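Protein disulfide isomerase (Pseudomonas aeruginosa, PDB 4N30) probably catalyses thiol-disulfide exchange as a DsbA-type member of the thioredoxin family, possibly with isomerase activity. Local coordinates at residues I172-A175 / R176-G179; M202-E205 / T206-L209; A211-W214 / L215-L219. All coordinates share one frame; numbering follows the deposited sequence.

Contact 1: residues I172-A175 / R176-G179; sequences IDIA and RSKG
R176 N donates to I172 O and S177 N to D173 O, two i to i+4 helical bonds that carry 172-175 into R176 and S177, the end of helix 162-177. The chain then leaves the helix through a Schellman motif: G179 has the positive phi that suits a glycine at this point, and G179 N bonds back to R176 O at 2.9 Å. Just before it, K178 N reaches both I174 O and A175 O, each weakly. Inward, A175 packs on Y61 of strand 56-62, so this end lies against the thioredoxin-fold sheet.

Outside, R176 runs alongside I172, its chain bent at chi3 (-66°). That bend lays the guanidinium over the isoleucine methyl, with I172 CG2 3.5 Å above the plane and over its centre. From the neighbouring residue, D173 OD1 meets R176 NH2 at 3.0 Å in a salt bridge whose hydrogen bond is weak; the carboxylate and guanidinium planes are 29° apart. I174 CG2 lies beside K178 CE at 3.7 Å. S177 has its hydroxyl folded back between its own N and C (chi1 82°), where S177 OG donates to I174 O at 2.8 Å.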
loop_
_atom_site.group_PDB
_atom_site.type_symbol
_atom_site.label_atom_id
_atom_site.label_comp_id
_atom_site.label_asym_id
_atom_site.label_seq_id
_atom_site.Cartn_x
_atom_site.Cartn_y
_atom_site.Cartn_z
ATOM N N ILE A 172 -8.593 6.708 0.988
ATOM C CA ILE A 172 -8.581 7.541 2.180
ATOM C C ILE A 172 -9.982 7.628 2.823
ATOM O O ILE A 172 -10.204 7.433 4.044
ATOM C CB ILE A 172 -8.125 8.962 1.839
ATOM C CG1 ILE A 172 -6.645 8.923 1.444
ATOM C CG2 ILE A 172 -8.298 9.894 3.077
ATOM C CD1 ILE A 172 -6.298 10.265 0.743
ATOM N N ASP A 173 -10.990 7.736 1.962
ATOM C CA ASP A 173 -12.410 7.819 2.399
ATOM C C ASP A 173 -12.819 6.512 3.021
ATOM O O ASP A 173 -13.482 6.516 4.112
ATOM C CB ASP A 173 -13.354 8.124 1.199
ATOM C CG ASP A 173 -13.217 9.529 0.686
ATOM O OD1 ASP A 173 -12.528 10.381 1.279
ATOM O OD2 ASP A 173 -13.812 9.650 -0.413
ATOM N N ILE A 174 -12.433 5.371 2.460
ATOM C CA ILE A 174 -12.714 4.072 3.048
ATOM C C ILE A 174 -12.036 3.944 4.391
ATOM O O ILE A 174 -12.651 3.493 5.403
ATOM C CB ILE A 174 -12.379 2.907 2.135
ATOM C CG1 ILE A 174 -13.322 2.926 0.928
ATOM C CG2 ILE A 174 -12.406 1.566 2.858
ATOM C CD1 ILE A 174 -12.837 2.038 -0.162
ATOM N N ALA A 175 -10.743 4.329 4.445
ATOM C CA ALA A 175 -10.050 4.328 5.716
ATOM C C ALA A 175 -10.781 5.091 6.769
ATOM O O ALA A 175 -10.952 4.589 7.897
ATOM C CB ALA A 175 -8.602 4.779 5.547
ATOM N N ARG A 176 -11.213 6.305 6.463
ATOM C CA ARG A 176 -11.872 7.147 7.445
ATOM C C ARG A 176 -13.212 6.552 7.820
ATOM O O ARG A 176 -13.560 6.598 9.032
ATOM C CB ARG A 176 -11.973 8.602 6.936
ATOM C CG ARG A 176 -10.550 9.246 6.874
ATOM C CD ARG A 176 -10.574 10.767 6.755
ATOM N NE ARG A 176 -11.152 11.088 5.455
ATOM C CZ ARG A 176 -10.702 11.982 4.562
ATOM N NH1 ARG A 176 -9.592 12.735 4.822
ATOM N NH2 ARG A 176 -11.387 12.079 3.420
ATOM N N SER A 177 -13.918 5.952 6.908
ATOM C CA SER A 177 -15.230 5.283 7.198
ATOM C C SER A 177 -15.014 4.171 8.166
ATOM O O SER A 177 -15.949 3.762 8.925
ATOM C CB SER A 177 -15.895 4.751 5.910
ATOM O OG SER A 177 -15.423 3.502 5.465
ATOM N N LYS A 178 -13.831 3.553 8.197
ATOM C CA LYS A 178 -13.514 2.405 9.086
ATOM C C LYS A 178 -12.855 2.964 10.323
ATOM O O LYS A 178 -12.454 2.184 11.192
ATOM C CB LYS A 178 -12.550 1.443 8.391
ATOM C CG LYS A 178 -13.190 0.621 7.284
ATOM C CD LYS A 178 -12.100 -0.307 6.764
ATOM C CE LYS A 178 -12.475 -1.024 5.487
ATOM N NZ LYS A 178 -12.934 -2.362 5.935
ATOM N N GLY A 179 -12.720 4.262 10.493
ATOM C CA GLY A 179 -12.110 4.771 11.723
ATOM C C GLY A 179 -10.590 4.624 11.767
ATOM O O GLY A 179 -9.980 4.755 12.863
#

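Contact 2: residues M202-E205 / T206-L209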
loop_
_atom_site.group_PDB
_atom_site.type_symbol
_atom_site.label_atom_id
_atom_site.label_comp_id
_atom_site.label_asym_id
_atom_site.label_seq_id
_atom_site.Cartn_x
_atom_site.Cartn_y
_atom_site.Cartn_z
ATOM N N MET A 202 2.549 -1.886 13.346
ATOM C CA MET A 202 3.524 -2.779 12.725
ATOM C C MET A 202 3.368 -4.202 13.196
ATOM O O MET A 202 4.255 -4.752 13.923
ATOM C CB MET A 202 4.972 -2.280 12.844
ATOM C CG MET A 202 5.138 -0.893 12.211
ATOM S SD MET A 202 6.868 -0.311 12.348
ATOM C CE MET A 202 7.115 -0.370 14.078
ATOM N N ALA A 203 2.333 -4.896 12.749
ATOM C CA ALA A 203 2.020 -6.246 13.257
ATOM C C ALA A 203 3.164 -7.208 12.943
ATOM O O ALA A 203 3.508 -7.409 11.768
ATOM C CB ALA A 203 0.732 -6.720 12.589
ATOM N N ASP A 204 3.622 -7.925 13.998
ATOM C CA ASP A 204 4.658 -8.926 13.913
ATOM C C ASP A 204 4.079 -10.273 13.526
ATOM O O ASP A 204 2.878 -10.397 13.229
ATOM C CB ASP A 204 5.486 -9.058 15.221
ATOM C CG ASP A 204 4.717 -9.480 16.372
ATOM O OD1 ASP A 204 3.695 -10.149 16.287
ATOM O OD2 ASP A 204 5.046 -9.088 17.528
ATOM N N GLU A 205 4.906 -11.284 13.330
ATOM C CA GLU A 205 4.359 -12.527 12.792
ATOM C C GLU A 205 3.321 -13.107 13.721
ATOM O O GLU A 205 2.360 -13.700 13.197
ATOM C CB GLU A 205 5.432 -13.552 12.472
ATOM C CG GLU A 205 6.221 -14.054 13.658
ATOM C CD GLU A 205 7.393 -14.979 13.258
ATOM O OE1 GLU A 205 7.567 -15.358 12.031
ATOM O OE2 GLU A 205 8.124 -15.364 14.210
ATOM N N THR A 206 3.469 -12.987 15.042
ATOM C CA THR A 206 2.523 -13.569 15.979
ATOM C C THR A 206 1.136 -12.913 15.814
ATOM O O THR A 206 0.067 -13.527 15.894
ATOM C CB THR A 206 2.987 -13.437 17.391
ATOM O OG1 THR A 206 4.316 -14.000 17.408
ATOM C CG2 THR A 206 2.012 -14.122 18.376
ATOM N N THR A 207 1.155 -11.581 15.677
ATOM C CA THR A 207 -0.026 -10.791 15.425
ATOM C C THR A 207 -0.705 -11.230 14.108
ATOM O O THR A 207 -1.943 -11.428 14.080
ATOM C CB THR A 207 0.307 -9.306 15.497
ATOM O OG1 THR A 207 0.847 -9.057 16.825
ATOM C CG2 THR A 207 -0.964 -8.494 15.261
ATOM N N LEU A 208 0.046 -11.379 13.034
ATOM C CA LEU A 208 -0.529 -11.764 11.783
ATOM C C LEU A 208 -1.158 -13.161 11.893
ATOM O O LEU A 208 -2.267 -13.408 11.414
ATOM C CB LEU A 208 0.518 -11.766 10.660
ATOM C CG LEU A 208 1.054 -10.372 10.304
ATOM C CD1 LEU A 208 2.136 -10.478 9.264
ATOM C CD2 LEU A 208 0.003 -9.403 9.835
ATOM N N LEU A 209 -0.389 -14.101 12.444
ATOM C CA LEU A 209 -0.900 -15.494 12.561
ATOM C C LEU A 209 -2.118 -15.540 13.396
ATOM O O LEU A 209 -3.078 -16.291 13.137
ATOM C CB LEU A 209 0.176 -16.428 13.181
ATOM C CG LEU A 209 1.383 -16.672 12.262
ATOM C CD1 LEU A 209 2.508 -17.355 13.042
ATOM C CD2 LEU A 209 0.937 -17.447 11.032
HETATM O O HOH W 1 2.806 -6.855 16.665
#
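D204 and T207 meet with their side chains crossing at about a right angle, and the carboxylate of D204 reaches the backbone of T207 rather than lying along its side chain. D204 OD1 accepts from T207 N at 3.0 Å, the N-H pointing almost straight at the oxygen (169°) and arriving nearly along the C-O axis. The torsion explains the reach: with chi1 at 63°, CG sits between the backbone N and the carbonyl carbon, which swings OD1 over the start of the helix. T207 OG1 lies 3.1 Å from the same D204 OD1. A water also links the two residues: it accepts from D204 N and is hydrogen-bonded to T207 OG1 at 3.0 Å, bridging the backbone of one residue to the hydroxyl of the other.

This is an N-cap, D204 occupying the position just before helix 205-216, the last helix of this thioredoxin-family chain. A carboxylate placed here would probably be favoured by the partial positive charge of the helix start. Behind the cap the regular pattern begins at once, with L208 N bonded to D204 O (165°) and L209 N to E205 O.

T207 turns its methyl, anti to the backbone N, back onto A203: the pair A203 CB and T207 CG2 is 3.6 Å apart. The same A203 CB touches L208 CD2 at 3.9 Å, so one small side chain fills the angle between two residues of the first turn. On the inner side A203 and L208 both rest on L186 of strand 185-190, and A203 O accepts from the hydroxyl of Y72 on helix 67-81.

Contact 3: residues A211-W214 / L215-L219; sequences AIDW and LAKDL
A211 touches the following segment through its carbonyl: L215 N donates to A211 O at 3.0 Å (149°), the last of the i to i+4 bonds here that is not weak. The A211 side chain itself faces the sheet, on V197, L199 and I188. One residue on, I212 O takes A216 N at 2.9 Å, but the angle has fallen to 127°, and the I212 side chain packs on W56 of strand 56-62.

D213 carries most of the polar traffic. Its carbonyl oxygen is approached by three nitrogens: A216 N and K217 N, both weakly, and the ammonium K217 NZ at 3.2 Å, which comes from above the carbonyl plane, 41° out of it, rather than on a lone pair. K217 can curl back this far because its chain bends twice, at chi3 and chi4. The carboxylate, with CG anti to the backbone N, crosses the lysine obliquely; D213 OD2 lies against K217 CE at 3.2 Å, while its salt bridge to K217 NZ is long.

W214 meets L215 at the ring's edge: L215 CD2 lies in the plane of the indole, 3.8 Å from W214 CE3. R195 makes a cation-pi contact with this ring. The carbonyl W214 O receives a hydrogen bond from a water at 2.8 Å, and that water accepts from K217 NZ, giving the lysine a second hold on the backbone.

Weakening helical bonds and a lysine folded back onto the D213 carbonyl and, through a water, linked to that of W214 are what is found where helix 205-216 passes into a type I beta turn from A216 to L219, its inner side packed on the thioredoxin-fold sheet.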
loop_
_atom_site.group_PDB
_atom_site.type_symbol
_atom_site.label_atom_id
_atom_site.label_comp_id
_atom_site.label_asym_id
_atom_site.label_seq_id
_atom_site.Cartn_x
_atom_site.Cartn_y
_atom_site.Cartn_z
ATOM N N ALA A 211 -4.271 -13.140 14.025
ATOM C CA ALA A 211 -5.424 -12.485 13.317
ATOM C C ALA A 211 -6.012 -13.447 12.302
ATOM O O ALA A 211 -7.248 -13.468 12.210
ATOM C CB ALA A 211 -4.855 -11.234 12.595
ATOM N N ILE A 212 -5.147 -14.169 11.561
ATOM C CA ILE A 212 -5.737 -15.089 10.543
ATOM C C ILE A 212 -6.469 -16.238 11.294
ATOM O O ILE A 212 -7.527 -16.697 10.877
ATOM C CB ILE A 212 -4.633 -15.563 9.574
ATOM C CG1 ILE A 212 -4.258 -14.360 8.682
ATOM C CG2 ILE A 212 -5.159 -16.729 8.705
ATOM C CD1 ILE A 212 -2.995 -14.646 7.891
ATOM N N ASP A 213 -5.904 -16.709 12.414
ATOM C CA ASP A 213 -6.543 -17.710 13.242
ATOM C C ASP A 213 -7.889 -17.189 13.740
ATOM O O ASP A 213 -8.878 -17.928 13.775
ATOM C CB ASP A 213 -5.590 -18.077 14.361
ATOM C CG ASP A 213 -6.141 -19.045 15.317
ATOM O OD1 ASP A 213 -5.903 -20.238 15.177
ATOM O OD2 ASP A 213 -6.747 -18.613 16.340
ATOM N N TRP A 214 -7.926 -15.911 14.149
ATOM C CA TRP A 214 -9.223 -15.350 14.549
ATOM C C TRP A 214 -10.255 -15.337 13.408
ATOM O O TRP A 214 -11.435 -15.662 13.616
ATOM C CB TRP A 214 -8.964 -13.937 15.083
ATOM C CG TRP A 214 -10.209 -13.233 15.577
ATOM C CD1 TRP A 214 -10.627 -13.161 16.922
ATOM C CD2 TRP A 214 -11.111 -12.404 14.834
ATOM N NE1 TRP A 214 -11.770 -12.369 17.020
ATOM C CE2 TRP A 214 -12.113 -11.929 15.766
ATOM C CE3 TRP A 214 -11.217 -12.074 13.478
ATOM C CZ2 TRP A 214 -13.139 -11.053 15.404
ATOM C CZ3 TRP A 214 -12.302 -11.189 13.090
ATOM C CH2 TRP A 214 -13.214 -10.706 14.039
ATOM N N LEU A 215 -9.782 -15.074 12.188
ATOM C CA LEU A 215 -10.689 -15.109 11.041
ATOM C C LEU A 215 -11.192 -16.539 10.757
ATOM O O LEU A 215 -12.385 -16.699 10.404
ATOM C CB LEU A 215 -9.977 -14.560 9.817
ATOM C CG LEU A 215 -9.689 -13.063 9.778
ATOM C CD1 LEU A 215 -8.770 -12.789 8.572
ATOM C CD2 LEU A 215 -10.973 -12.263 9.652
ATOM N N ALA A 216 -10.308 -17.525 10.844
ATOM C CA ALA A 216 -10.512 -18.721 10.072
ATOM C C ALA A 216 -9.881 -19.991 10.670
ATOM O O ALA A 216 -9.826 -21.007 9.901
ATOM C CB ALA A 216 -9.853 -18.493 8.662
ATOM N N LYS A 217 -9.732 -20.095 11.964
ATOM C CA LYS A 217 -8.988 -21.302 12.541
ATOM C C LYS A 217 -9.763 -22.577 12.171
ATOM O O LYS A 217 -9.163 -23.657 12.082
ATOM C CB LYS A 217 -8.843 -21.163 14.048
ATOM C CG LYS A 217 -10.153 -21.194 14.800
ATOM C CD LYS A 217 -9.962 -20.953 16.292
ATOM C CE LYS A 217 -9.737 -19.575 16.718
ATOM N NZ LYS A 217 -10.701 -18.544 16.299
ATOM N N ASP A 218 -11.116 -22.576 12.090
ATOM C CA ASP A 218 -11.898 -23.815 11.834
ATOM C C ASP A 218 -12.116 -24.055 10.355
ATOM O O ASP A 218 -12.784 -25.024 9.986
ATOM C CB ASP A 218 -13.236 -23.710 12.551
ATOM C CG ASP A 218 -13.070 -23.543 14.084
ATOM O OD1 ASP A 218 -12.395 -24.452 14.629
ATOM O OD2 ASP A 218 -13.643 -22.608 14.683
ATOM N N LEU A 219 -11.536 -23.242 9.463
ATOM C CA LEU A 219 -11.744 -23.380 8.026
ATOM C C LEU A 219 -10.443 -23.546 7.305
ATOM O O LEU A 219 -10.248 -22.994 6.235
ATOM C CB LEU A 219 -12.452 -22.086 7.516
ATOM C CG LEU A 219 -14.013 -22.038 7.687
ATOM C CD1 LEU A 219 -14.466 -21.988 9.137
ATOM C CD2 LEU A 219 -14.655 -20.902 6.893
HETATM O O HOH W 2 -12.170 -18.344 13.808
#

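Overall arrangement
All three contacts are local and in series along the chain: none nests within or crosses another, and each is made between neighbouring stretches of chain. Contact 1 closes first, at the C-terminal end of helix 162-177, beside strand 56-62. The chain then runs through strands 185-190 and 196-200 before contact 2 opens helix 205-216. Contact 3 follows after one residue, S210, and lies on the later part of the same helix and the turn after it, its centre about 14 Å from that of contact 2, so the two frame one helix laid on the last strands. Contact 1 stands apart, its centre about 22 Å from that of contact 2 and about 24 Å from that of contact 3, without touching either. Contact 2 borders helix 67-81, whereas contact 3 reaches W56 of strand 56-62.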